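(R)-specific secondary-alkylsulfatase (Pseudomonas sp., PDB 4AXH) hydrolyses (R)-secondary-alkyl sulfates with strict inversion of configuration, using two zinc ions to release (S)-alcohols and sulfate. Local coordinates at residues D148-A153 / I182-A188; Q74-A78 / E154-A158; F210-V215 / L261-N265. One frame throughout, in Å; residues are numbered along the deposited sequence. Where two conformers were deposited one is given.

All three contacts lie on the same side of the chain's centre. Contact 1 holds two zinc ligands of the metallo-beta-lactamase domain, and the other two flank it, the centre of each about 12 Å from its own. It touches both: Ala156 of contact 2 lies against Gly187 and Thr149, while Phe210, Ala214 and Leu261 of contact 3 pack on Phe185. Contacts 2 and 3 do not touch, their centres about 23 Å and nearest atoms about 10 Å apart. Along the chain the segments of contacts 1 and 2 alternate, helix 153-164 following directly on loop 148-153, and contact 3 comes later. The loop and helix carrying Asp183 and His184 are thus packed between helices 153-164 and 210-219.

Contact 1 of 3, residues D148-A153 / I182-A188; sequences DTLTTA and IDHFGGA. With ZN (zinc ion), chain C.
OD2 of Asp148 is gripped by three groups: ND1 of His184, the hydroxyl of Ser178 and the side-chain amide of Gln354. The bond from His184 ND1 to Asp148 OD2 measures 2.6 Å and is bent to 140° at the hydrogen. It reaches the oxygen from above the carboxylate plane, and ring and carboxylate are turned 68° against each other. On the far side of the same ring, NE2 of His184 binds zinc at 2.0 Å, making Asp148 a second-shell residue that fixes the ring's rotation and probably makes it a stronger electron donor to the metal. Asp183 adds OD2 at 2.2 Å from the zinc, its CG lying between backbone N and carbonyl carbon (chi1 47°); its CB points away from loop 148-153 yet still touches Thr151. Asp310, which binds both zincs, His355 and a water complete this site, as in other binuclear metallo-beta-lactamase folds.

Behind the metal ligands the two backbones are laced together. Thr149 N donates to His184 O at 2.8 Å, and Gly187 N to Leu150 O at 3.1 Å. A water bridges Asp183 O to Leu150 N, the latter bond weak. The glycines add CA-H...O contacts, Gly186 CA to Thr151 O at 3.2 Å and Gly187 CA to Thr152 O at 3.4 Å. Beside them, OG1 of Thr151 rests against CB of Asp183 at 3.4 Å while hydrogen-bonding to Asp131. The loop leaves strand 144-147 and enters helix 153-164 with Thr152 as N-cap; Leu150 packs back on that helix, and Ile182 and Phe185 lean on helix 210-219.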
ATOM      1  N   ASP A 148       0.330  -0.583 -29.305  1.00 27.39           N
ATOM      2  CA  ASP A 148       1.567  -0.936 -28.628  1.00 26.06           C
ATOM      3  C   ASP A 148       2.749  -1.196 -29.543  1.00 31.95           C
ATOM      4  O   ASP A 148       2.588  -1.463 -30.749  1.00 29.85           O
ATOM      5  CB  ASP A 148       1.379  -1.946 -27.488  1.00 27.41           C
ATOM      6  CG  ASP A 148       0.517  -1.389 -26.381  1.00 28.57           C
ATOM      7  OD1 ASP A 148       0.364  -0.155 -26.317  1.00 26.09           O
ATOM      8  OD2 ASP A 148      -0.033  -2.187 -25.601  1.00 31.41           O
ATOM      9  N   THR A 149       3.966  -1.063 -28.972  1.00 30.66           N
ATOM     10  CA  THR A 149       5.211  -1.165 -29.728  1.00 31.05           C
ATOM     11  C   THR A 149       6.213  -2.179 -29.136  1.00 36.08           C
ATOM     12  O   THR A 149       7.424  -2.064 -29.370  1.00 35.78           O
ATOM     13  CB  THR A 149       5.820   0.236 -29.794  1.00 34.01           C
ATOM     14  OG1 THR A 149       6.159   0.615 -28.468  1.00 33.09           O
ATOM     15  CG2 THR A 149       4.879   1.278 -30.403  1.00 27.30           C
ATOM     16  N   LEU A 150       5.700  -3.170 -28.369  1.00 30.72           N
ATOM     17  CA  LEU A 150       6.478  -4.201 -27.681  1.00 28.06           C
ATOM     18  C   LEU A 150       7.494  -3.587 -26.658  1.00 32.31           C
ATOM     19  O   LEU A 150       7.447  -2.378 -26.399  1.00 32.23           O
ATOM     20  CB  LEU A 150       7.128  -5.192 -28.672  1.00 27.15           C
ATOM     21  CG  LEU A 150       6.254  -5.848 -29.771  1.00 29.57           C
ATOM     22  CD1 LEU A 150       7.072  -6.804 -30.616  1.00 27.59           C
ATOM     23  CD2 LEU A 150       5.066  -6.589 -29.187  1.00 25.27           C
ATOM     24  N   THR A 151       8.384  -4.424 -26.069  1.00 26.18           N
ATOM     25  CA  THR A 151       9.342  -4.045 -25.024  1.00 24.41           C
ATOM     26  C   THR A 151      10.622  -3.413 -25.566  1.00 28.18           C
ATOM     27  O   THR A 151      11.214  -2.557 -24.899  1.00 28.68           O
ATOM     28  CB  THR A 151       9.728  -5.307 -24.193  1.00 24.58           C
ATOM     29  OG1 THR A 151       8.580  -6.106 -23.968  1.00 23.63           O
ATOM     30  CG2 THR A 151      10.348  -4.982 -22.885  1.00 22.02           C
ATOM     31  N   THR A 152      11.118  -3.921 -26.704  1.00 22.83           N
ATOM     32  CA  THR A 152      12.395  -3.504 -27.250  1.00 21.75           C
ATOM     33  C   THR A 152      12.328  -3.110 -28.711  1.00 27.61           C
ATOM     34  O   THR A 152      11.440  -3.554 -29.441  1.00 26.98           O
ATOM     35  CB  THR A 152      13.430  -4.591 -27.007  1.00 26.62           C
ATOM     36  OG1 THR A 152      13.209  -5.673 -27.917  1.00 26.52           O
ATOM     37  CG2 THR A 152      13.418  -5.109 -25.566  1.00 25.69           C
ATOM     38  N   ALA A 153      13.289  -2.292 -29.156  1.00 26.30           N
ATOM     39  CA  ALA A 153      13.363  -1.827 -30.543  1.00 25.18           C
ATOM     40  C   ALA A 153      13.563  -3.006 -31.513  1.00 26.63           C
ATOM     41  O   ALA A 153      12.967  -3.026 -32.607  1.00 25.81           O
ATOM     42  CB  ALA A 153      14.493  -0.812 -30.664  1.00 26.14           C
ATOM     43  N   ILE A 182       6.705  -0.603 -19.834  1.00 28.40           N
ATOM     44  CA  ILE A 182       7.801  -0.737 -20.796  1.00 30.82           C
ATOM     45  C   ILE A 182       7.576  -1.775 -21.904  1.00 35.01           C
ATOM     46  O   ILE A 182       8.088  -1.605 -23.009  1.00 36.71           O
ATOM     47  CB  ILE A 182       9.211  -0.832 -20.152  1.00 36.70           C
ATOM     48  CG1 ILE A 182       9.254  -0.173 -18.754  1.00 41.66           C
ATOM     49  CG2 ILE A 182      10.272  -0.193 -21.076  1.00 36.16           C
ATOM     50  CD1 ILE A 182      10.441  -0.636 -17.765  1.00 65.22           C
ATOM     51  N   ASP A 183       6.783  -2.810 -21.637  1.00 29.19           N
ATOM     52  CA  ASP A 183       6.478  -3.845 -22.624  1.00 28.46           C
ATOM     53  C   ASP A 183       5.452  -3.367 -23.648  1.00 32.99           C
ATOM     54  O   ASP A 183       5.080  -4.104 -24.572  1.00 32.74           O
ATOM     55  CB  ASP A 183       6.064  -5.184 -21.955  1.00 29.93           C
ATOM     56  CG  ASP A 183       5.044  -5.123 -20.817  1.00 33.23           C
ATOM     57  OD1 ASP A 183       5.076  -4.144 -20.024  1.00 31.22           O
ATOM     58  OD2 ASP A 183       4.248  -6.073 -20.686  1.00 35.58           O
ATOM     59  N   HIS A 184       5.017  -2.112 -23.506  1.00 29.28           N
ATOM     60  CA  HIS A 184       4.023  -1.546 -24.395  1.00 27.77           C
ATOM     61  C   HIS A 184       4.498  -0.331 -25.182  1.00 31.04           C
ATOM     62  O   HIS A 184       4.037  -0.141 -26.314  1.00 32.33           O
ATOM     63  CB  HIS A 184       2.699  -1.350 -23.641  1.00 28.15           C
ATOM     64  CG  HIS A 184       2.174  -2.634 -23.088  1.00 31.35           C
ATOM     65  ND1 HIS A 184       1.371  -3.469 -23.840  1.00 33.57           N
ATOM     66  CD2 HIS A 184       2.449  -3.239 -21.912  1.00 33.57           C
ATOM     67  CE1 HIS A 184       1.168  -4.547 -23.102  1.00 32.94           C
ATOM     68  NE2 HIS A 184       1.786  -4.449 -21.921  1.00 33.48           N
ATOM     69  N   PHE A 185       5.468   0.444 -24.641  1.00 26.04           N
ATOM     70  CA  PHE A 185       6.041   1.621 -25.324  1.00 24.59           C
ATOM     71  C   PHE A 185       7.526   1.453 -25.707  1.00 30.71           C
ATOM     72  O   PHE A 185       8.051   2.245 -26.501  1.00 33.72           O
ATOM     73  CB  PHE A 185       5.869   2.896 -24.464  1.00 25.28           C
ATOM     74  CG  PHE A 185       6.558   2.932 -23.109  1.00 25.21           C
ATOM     75  CD1 PHE A 185       7.929   3.143 -23.009  1.00 27.56           C
ATOM     76  CD2 PHE A 185       5.821   2.851 -21.934  1.00 28.65           C
ATOM     77  CE1 PHE A 185       8.566   3.175 -21.756  1.00 29.12           C
ATOM     78  CE2 PHE A 185       6.452   2.915 -20.673  1.00 31.70           C
ATOM     79  CZ  PHE A 185       7.821   3.057 -20.592  1.00 29.21           C
ATOM     80  N   GLY A 186       8.187   0.460 -25.107  1.00 24.48           N
ATOM     81  CA  GLY A 186       9.621   0.203 -25.206  1.00 23.19           C
ATOM     82  C   GLY A 186      10.276   0.113 -26.554  1.00 27.07           C
ATOM     83  O   GLY A 186      11.456   0.414 -26.673  1.00 27.84           O
ATOM     84  N   GLY A 187       9.539  -0.338 -27.554  1.00 24.78           N
ATOM     85  CA  GLY A 187      10.068  -0.506 -28.902  1.00 23.66           C
ATOM     86  C   GLY A 187       9.643   0.521 -29.919  1.00 26.37           C
ATOM     87  O   GLY A 187       9.953   0.362 -31.105  1.00 26.36           O
ATOM     88  N   ALA A 188       8.982   1.606 -29.467  1.00 23.24           N
ATOM     89  CA  ALA A 188       8.546   2.703 -30.330  1.00 24.32           C
ATOM     90  C   ALA A 188       9.657   3.254 -31.276  1.00 28.87           C
ATOM     91  O   ALA A 188       9.453   3.186 -32.496  1.00 31.11           O
ATOM     92  CB  ALA A 188       7.937   3.808 -29.494  1.00 25.53           C
TER
HETATM   93 ZN    ZN C 700       2.099  -5.884 -20.525  1.00 33.36          ZN
HETATM   94  O   HOH W   1       3.517  -4.456 -26.979  1.00 27.78           O
HETATM   95  O   HOH W   2       2.730  -4.842 -18.802  1.00 31.68           O

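Contact 2 of 3, residues Q74-A78 / E154-A158; sequences QIKNA and ETARA
Ile75 is the apolar half of this contact, its CB set toward helix 153-164 from strand 74-76. Its CD1 lies 3.7 Å from CB of Ala158 and 3.9 Å from CG2 of Thr155, bridging two positions on the helix, and the Ile75 and Thr155 side chains cross at about a right angle. The other branch of Ile75, CG2, rests against the carbonyl oxygen of Glu154 at 3.7 Å. Trp84 of the partner strand 82-85 packs on Ile75 as well, and Val83 of that strand reaches Thr155, whose hydroxyl bonds to Asp131 and Thr152.

Toward Asn77 the packing is looser. CG of Glu154 passes Lys76 O at 4.0 Å, while the Lys76 side chain itself turns away from the helix into an exposed position. Glu154 then bends at chi2 (86°), and its OE2 comes to 3.0 Å from ND2 of Asn77, an approach that holds for one of two Asn77 conformers and is doubtful. Both carboxylate oxygens of Glu154 have hydrogen bonds elsewhere, OE1 with the backbone N-H of Thr258, and OD1 of Asn77 takes that of Glu79.

The hairpin 74-85 is therefore seated on the helix mainly by hydrophobic packing through one isoleucine, and the polar groups at its edge are probably oriented more by their own neighbours.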
ATOM      1  N   GLN A  74      15.097 -17.010 -33.524  1.00 46.16           N
ATOM      2  CA  GLN A  74      15.742 -16.032 -32.676  1.00 43.61           C
ATOM      3  C   GLN A  74      15.637 -14.622 -33.272  1.00 44.89           C
ATOM      4  O   GLN A  74      15.547 -14.441 -34.491  1.00 44.14           O
ATOM      5  CB  GLN A  74      17.245 -16.348 -32.524  1.00 44.12           C
ATOM      6  CG  GLN A  74      17.611 -17.699 -31.954  1.00 61.42           C
ATOM      7  CD  GLN A  74      19.101 -17.940 -32.069  1.00 88.05           C
ATOM      8  OE1 GLN A  74      19.714 -17.802 -33.141  1.00 84.03           O
ATOM      9  NE2 GLN A  74      19.720 -18.320 -30.965  1.00 85.22           N
ATOM     10  N   ILE A  75      15.732 -13.626 -32.383  1.00 37.24           N
ATOM     11  CA  ILE A  75      15.804 -12.218 -32.692  1.00 33.83           C
ATOM     12  C   ILE A  75      17.129 -11.798 -32.034  1.00 39.61           C
ATOM     13  O   ILE A  75      17.352 -12.081 -30.852  1.00 40.50           O
ATOM     14  CB  ILE A  75      14.581 -11.437 -32.152  1.00 34.13           C
ATOM     15  CG1 ILE A  75      13.274 -11.905 -32.814  1.00 30.94           C
ATOM     16  CG2 ILE A  75      14.782  -9.913 -32.318  1.00 33.59           C
ATOM     17  CD1 ILE A  75      12.013 -11.464 -32.056  1.00 19.70           C
ATOM     18  N   LYS A  76      18.012 -11.165 -32.805  1.00 36.45           N
ATOM     19  CA  LYS A  76      19.316 -10.716 -32.324  1.00 36.02           C
ATOM     20  C   LYS A  76      19.405  -9.203 -32.231  1.00 41.35           C
ATOM     21  O   LYS A  76      18.648  -8.484 -32.902  1.00 43.51           O
ATOM     22  CB  LYS A  76      20.426 -11.248 -33.245  1.00 39.01           C
ATOM     23  CG  LYS A  76      20.663 -12.752 -33.123  1.00 45.95           C
ATOM     24  CD  LYS A  76      21.059 -13.388 -34.453  1.00 49.49           C
ATOM     25  CE  LYS A  76      19.985 -14.299 -35.022  1.00 75.84           C
ATOM     26  NZ  LYS A  76      18.780 -13.561 -35.534  1.00 86.60           N
ATOM     27  N   ASN A  77      20.347  -8.727 -31.387  1.00 36.21           N
ATOM     28  CA  ASN A  77      20.687  -7.325 -31.134  0.50 35.63           C
ATOM     29  C   ASN A  77      21.612  -6.855 -32.282  1.00 39.73           C
ATOM     30  O   ASN A  77      21.977  -7.675 -33.132  1.00 40.78           O
ATOM     31  CB  ASN A  77      21.424  -7.254 -29.779  0.50 33.64           C
ATOM     32  CG  ASN A  77      21.883  -5.879 -29.365  0.50 63.26           C
ATOM     33  OD1 ASN A  77      23.018  -5.446 -29.659  0.50 48.94           O
ATOM     34  ND2 ASN A  77      20.991  -5.148 -28.714  0.50 59.39           N
ATOM     35  N   ALA A  78      22.038  -5.551 -32.293  1.00 34.96           N
ATOM     36  CA  ALA A  78      23.000  -5.031 -33.274  1.00 33.08           C
ATOM     37  C   ALA A  78      24.336  -5.757 -33.158  1.00 39.20           C
ATOM     38  O   ALA A  78      24.913  -6.150 -34.177  1.00 42.37           O
ATOM     39  CB  ALA A  78      23.200  -3.549 -33.098  1.00 33.03           C
ATOM     40  N   GLU A 154      14.362  -4.011 -31.086  1.00 22.91           N
ATOM     41  CA  GLU A 154      14.663  -5.217 -31.880  1.00 23.29           C
ATOM     42  C   GLU A 154      13.441  -6.095 -32.060  1.00 27.57           C
ATOM     43  O   GLU A 154      13.228  -6.609 -33.158  1.00 28.04           O
ATOM     44  CB  GLU A 154      15.855  -6.022 -31.292  1.00 24.46           C
ATOM     45  CG  GLU A 154      17.149  -5.232 -31.135  1.00 17.36           C
ATOM     46  CD  GLU A 154      17.242  -4.473 -29.830  1.00 32.67           C
ATOM     47  OE1 GLU A 154      16.213  -4.371 -29.127  1.00 28.63           O
ATOM     48  OE2 GLU A 154      18.337  -3.958 -29.515  1.00 39.16           O
ATOM     49  N   THR A 155      12.612  -6.235 -31.002  1.00 24.56           N
ATOM     50  CA  THR A 155      11.381  -7.019 -31.079  1.00 24.03           C
ATOM     51  C   THR A 155      10.300  -6.301 -31.885  1.00 28.17           C
ATOM     52  O   THR A 155       9.678  -6.919 -32.763  1.00 28.03           O
ATOM     53  CB  THR A 155      10.999  -7.685 -29.738  1.00 32.42           C
ATOM     54  OG1 THR A 155      10.799  -6.699 -28.735  1.00 31.64           O
ATOM     55  CG2 THR A 155      12.039  -8.702 -29.266  1.00 31.48           C
ATOM     56  N   ALA A 156      10.148  -4.981 -31.673  1.00 26.32           N
ATOM     57  CA  ALA A 156       9.225  -4.133 -32.445  1.00 27.52           C
ATOM     58  C   ALA A 156       9.502  -4.261 -33.939  1.00 32.88           C
ATOM     59  O   ALA A 156       8.585  -4.479 -34.731  1.00 33.84           O
ATOM     60  CB  ALA A 156       9.388  -2.690 -32.026  1.00 28.67           C
ATOM     61  N   ARG A 157      10.784  -4.185 -34.306  1.00 31.15           N
ATOM     62  CA  ARG A 157      11.263  -4.324 -35.682  1.00 32.71           C
ATOM     63  C   ARG A 157      10.980  -5.711 -36.239  1.00 38.02           C
ATOM     64  O   ARG A 157      10.469  -5.821 -37.348  1.00 40.81           O
ATOM     65  CB  ARG A 157      12.777  -3.981 -35.769  1.00 33.58           C
ATOM     66  CG  ARG A 157      13.321  -3.812 -37.171  1.00 31.12           C
ATOM     67  CD  ARG A 157      12.953  -2.486 -37.813  1.00 46.01           C
ATOM     68  NE  ARG A 157      11.614  -2.488 -38.419  1.00 51.83           N
ATOM     69  CZ  ARG A 157      11.341  -2.997 -39.609  1.00 62.63           C
ATOM     70  NH1 ARG A 157      12.307  -3.558 -40.335  1.00 61.68           N
ATOM     71  NH2 ARG A 157      10.097  -2.980 -40.076  1.00 29.62           N
ATOM     72  N   ALA A 158      11.290  -6.761 -35.474  1.00 31.60           N
ATOM     73  CA  ALA A 158      11.041  -8.133 -35.900  1.00 29.75           C
ATOM     74  C   ALA A 158       9.548  -8.423 -36.108  1.00 32.28           C
ATOM     75  O   ALA A 158       9.198  -9.060 -37.093  1.00 32.85           O
ATOM     76  CB  ALA A 158      11.665  -9.111 -34.916  1.00 29.77           C
TER

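Contact 3 of 3, residues F210-V215 / L261-N265; sequences FMEHAV and LVAPN
Phe210, at the start of helix 210-219, has its CB directed toward loop 261-265, and its ring meets Pro264 obliquely, CD1 lying 3.7 Å from CG of Pro264. A chi1 of -179°, CG anti to the backbone N, puts the ring where CB of Ala214, one turn on, lies over one face, offset toward the rim. Met211 comes next, and its end swings nearer the loop. Bent at both chi2 and chi3, its chain curls over the loop, with CG 3.9 Å from CD of Pro264 and SD 3.5 Å from CD2 of Leu261. Ala214 then looks at the loop from a greater distance, its CB 4.4 Å from CD1 of Leu261. Val215 closes the walk: its CG1 packs at 3.7 Å on that same CD1, the two side chains crossing at about a right angle. Leu261 thus has one methyl against Met211 and the other against Val215.

Every contact here is between apolar groups. Around it, Phe210 stacks on Tyr177 and meets the ring of Phe185 at a steep angle, Val262 faces the other way onto helices 188-191 and 194-199, and Pro264 leans on strand 203-207 just before the chain enters strand 266-268, an outermost strand of this chain's eight-stranded sheet.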
ATOM      1  N   PHE A 210       0.493   9.640 -18.740  1.00 34.11           N
ATOM      2  CA  PHE A 210       1.454   8.694 -19.291  1.00 35.26           C
ATOM      3  C   PHE A 210       2.909   9.026 -18.996  1.00 43.84           C
ATOM      4  O   PHE A 210       3.599   8.213 -18.357  1.00 44.64           O
ATOM      5  CB  PHE A 210       1.219   8.473 -20.791  1.00 37.23           C
ATOM      6  CG  PHE A 210       2.171   7.488 -21.434  1.00 39.15           C
ATOM      7  CD1 PHE A 210       3.386   7.909 -21.968  1.00 40.21           C
ATOM      8  CD2 PHE A 210       1.833   6.145 -21.549  1.00 42.52           C
ATOM      9  CE1 PHE A 210       4.253   7.000 -22.586  1.00 41.66           C
ATOM     10  CE2 PHE A 210       2.698   5.245 -22.183  1.00 42.44           C
ATOM     11  CZ  PHE A 210       3.899   5.683 -22.694  1.00 39.53           C
ATOM     12  N   MET A 211       3.383  10.202 -19.480  1.00 42.62           N
ATOM     13  CA  MET A 211       4.772  10.640 -19.309  1.00 42.36           C
ATOM     14  C   MET A 211       5.244  10.635 -17.857  1.00 48.85           C
ATOM     15  O   MET A 211       6.255   9.993 -17.562  1.00 50.08           O
ATOM     16  CB  MET A 211       5.034  11.965 -20.016  1.00 43.92           C
ATOM     17  CG  MET A 211       5.242  11.814 -21.544  1.00 46.60           C
ATOM     18  SD  MET A 211       6.573  10.695 -22.162  1.00 49.27           S
ATOM     19  CE  MET A 211       7.994  11.242 -21.148  1.00 46.23           C
ATOM     20  N   GLU A 212       4.443  11.222 -16.943  1.00 45.22           N
ATOM     21  CA  GLU A 212       4.723  11.256 -15.502  1.00 45.08           C
ATOM     22  C   GLU A 212       4.933   9.843 -14.975  1.00 50.29           C
ATOM     23  O   GLU A 212       5.839   9.635 -14.177  1.00 53.13           O
ATOM     24  CB  GLU A 212       3.546  11.897 -14.727  1.00 46.73           C
ATOM     25  CG  GLU A 212       3.084  13.261 -15.208  1.00 63.55           C
ATOM     26  CD  GLU A 212       1.935  13.339 -16.208  1.00 81.80           C
ATOM     27  OE1 GLU A 212       2.187  13.324 -17.439  1.00 54.38           O
ATOM     28  OE2 GLU A 212       0.783  13.512 -15.748  1.00 89.40           O
ATOM     29  N   HIS A 213       4.129   8.866 -15.433  1.00 44.31           N
ATOM     30  CA  HIS A 213       4.192   7.489 -14.965  1.00 42.98           C
ATOM     31  C   HIS A 213       5.195   6.606 -15.660  1.00 44.07           C
ATOM     32  O   HIS A 213       5.895   5.864 -14.981  1.00 42.50           O
ATOM     33  CB  HIS A 213       2.802   6.849 -14.928  1.00 43.29           C
ATOM     34  CG  HIS A 213       1.934   7.469 -13.895  1.00 45.89           C
ATOM     35  ND1 HIS A 213       0.840   8.228 -14.248  1.00 47.10           N
ATOM     36  CD2 HIS A 213       2.083   7.495 -12.548  1.00 46.23           C
ATOM     37  CE1 HIS A 213       0.320   8.640 -13.106  1.00 45.93           C
ATOM     38  NE2 HIS A 213       1.040   8.221 -12.057  1.00 45.91           N
ATOM     39  N   ALA A 214       5.273   6.678 -16.997  1.00 39.53           N
ATOM     40  CA  ALA A 214       6.240   5.902 -17.757  1.00 39.27           C
ATOM     41  C   ALA A 214       7.680   6.130 -17.192  1.00 48.93           C
ATOM     42  O   ALA A 214       8.448   5.179 -17.069  1.00 48.16           O
ATOM     43  CB  ALA A 214       6.161   6.287 -19.225  1.00 38.78           C
ATOM     44  N   VAL A 215       8.003   7.377 -16.782  1.00 50.28           N
ATOM     45  CA  VAL A 215       9.321   7.741 -16.250  1.00 52.04           C
ATOM     46  C   VAL A 215       9.511   7.546 -14.713  1.00 61.28           C
ATOM     47  O   VAL A 215      10.591   7.155 -14.294  1.00 60.49           O
ATOM     48  CB  VAL A 215       9.852   9.108 -16.822  1.00 54.85           C
ATOM     49  CG1 VAL A 215       9.605   9.226 -18.329  1.00 53.25           C
ATOM     50  CG2 VAL A 215       9.213  10.292 -16.125  1.00 54.77           C
ATOM     51  N   LEU A 261      11.563   5.405 -25.455  1.00 39.39           N
ATOM     52  CA  LEU A 261      10.439   6.199 -24.992  1.00 40.24           C
ATOM     53  C   LEU A 261      10.186   7.311 -25.983  1.00 46.49           C
ATOM     54  O   LEU A 261      10.954   8.260 -26.024  1.00 50.32           O
ATOM     55  CB  LEU A 261      10.732   6.784 -23.611  1.00 40.33           C
ATOM     56  CG  LEU A 261       9.565   6.875 -22.655  1.00 46.00           C
ATOM     57  CD1 LEU A 261      10.059   6.946 -21.205  1.00 45.96           C
ATOM     58  CD2 LEU A 261       8.678   8.031 -22.984  1.00 49.76           C
ATOM     59  N   VAL A 262       9.161   7.187 -26.822  1.00 40.84           N
ATOM     60  CA  VAL A 262       8.807   8.280 -27.713  1.00 39.06           C
ATOM     61  C   VAL A 262       7.531   8.957 -27.226  1.00 44.48           C
ATOM     62  O   VAL A 262       6.475   8.327 -27.151  1.00 45.28           O
ATOM     63  CB  VAL A 262       8.998   8.144 -29.256  1.00 40.52           C
ATOM     64  CG1 VAL A 262       9.825   6.927 -29.658  1.00 39.30           C
ATOM     65  CG2 VAL A 262       7.696   8.264 -30.032  1.00 39.61           C
ATOM     66  N   ALA A 263       7.665  10.214 -26.788  1.00 40.42           N
ATOM     67  CA  ALA A 263       6.578  11.016 -26.247  1.00 39.25           C
ATOM     68  C   ALA A 263       5.305  10.984 -27.087  1.00 44.86           C
ATOM     69  O   ALA A 263       5.381  11.097 -28.315  1.00 45.93           O
ATOM     70  CB  ALA A 263       7.036  12.441 -26.057  1.00 39.65           C
ATOM     71  N   PRO A 264       4.123  10.806 -26.450  1.00 41.72           N
ATOM     72  CA  PRO A 264       2.864  10.825 -27.208  1.00 41.10           C
ATOM     73  C   PRO A 264       2.493  12.207 -27.772  1.00 44.95           C
ATOM     74  O   PRO A 264       2.960  13.251 -27.320  1.00 42.20           O
ATOM     75  CB  PRO A 264       1.827  10.354 -26.190  1.00 42.64           C
ATOM     76  CG  PRO A 264       2.615   9.862 -25.014  1.00 47.48           C
ATOM     77  CD  PRO A 264       3.862  10.630 -25.008  1.00 42.99           C
ATOM     78  N   ASN A 265       1.648  12.175 -28.789  1.00 43.10           N
ATOM     79  CA  ASN A 265       1.113  13.284 -29.562  1.00 42.47           C
ATOM     80  C   ASN A 265      -0.189  13.734 -28.882  1.00 48.92           C
ATOM     81  O   ASN A 265      -0.280  14.857 -28.399  1.00 51.94           O
ATOM     82  CB  ASN A 265       0.763  12.719 -30.935  1.00 39.67           C
ATOM     83  CG  ASN A 265       1.073  13.577 -32.088  1.00 75.36           C
ATOM     84  OD1 ASN A 265       2.050  13.339 -32.786  1.00 63.26           O
ATOM     85  ND2 ASN A 265       0.181  14.516 -32.391  1.00 86.21           N
TER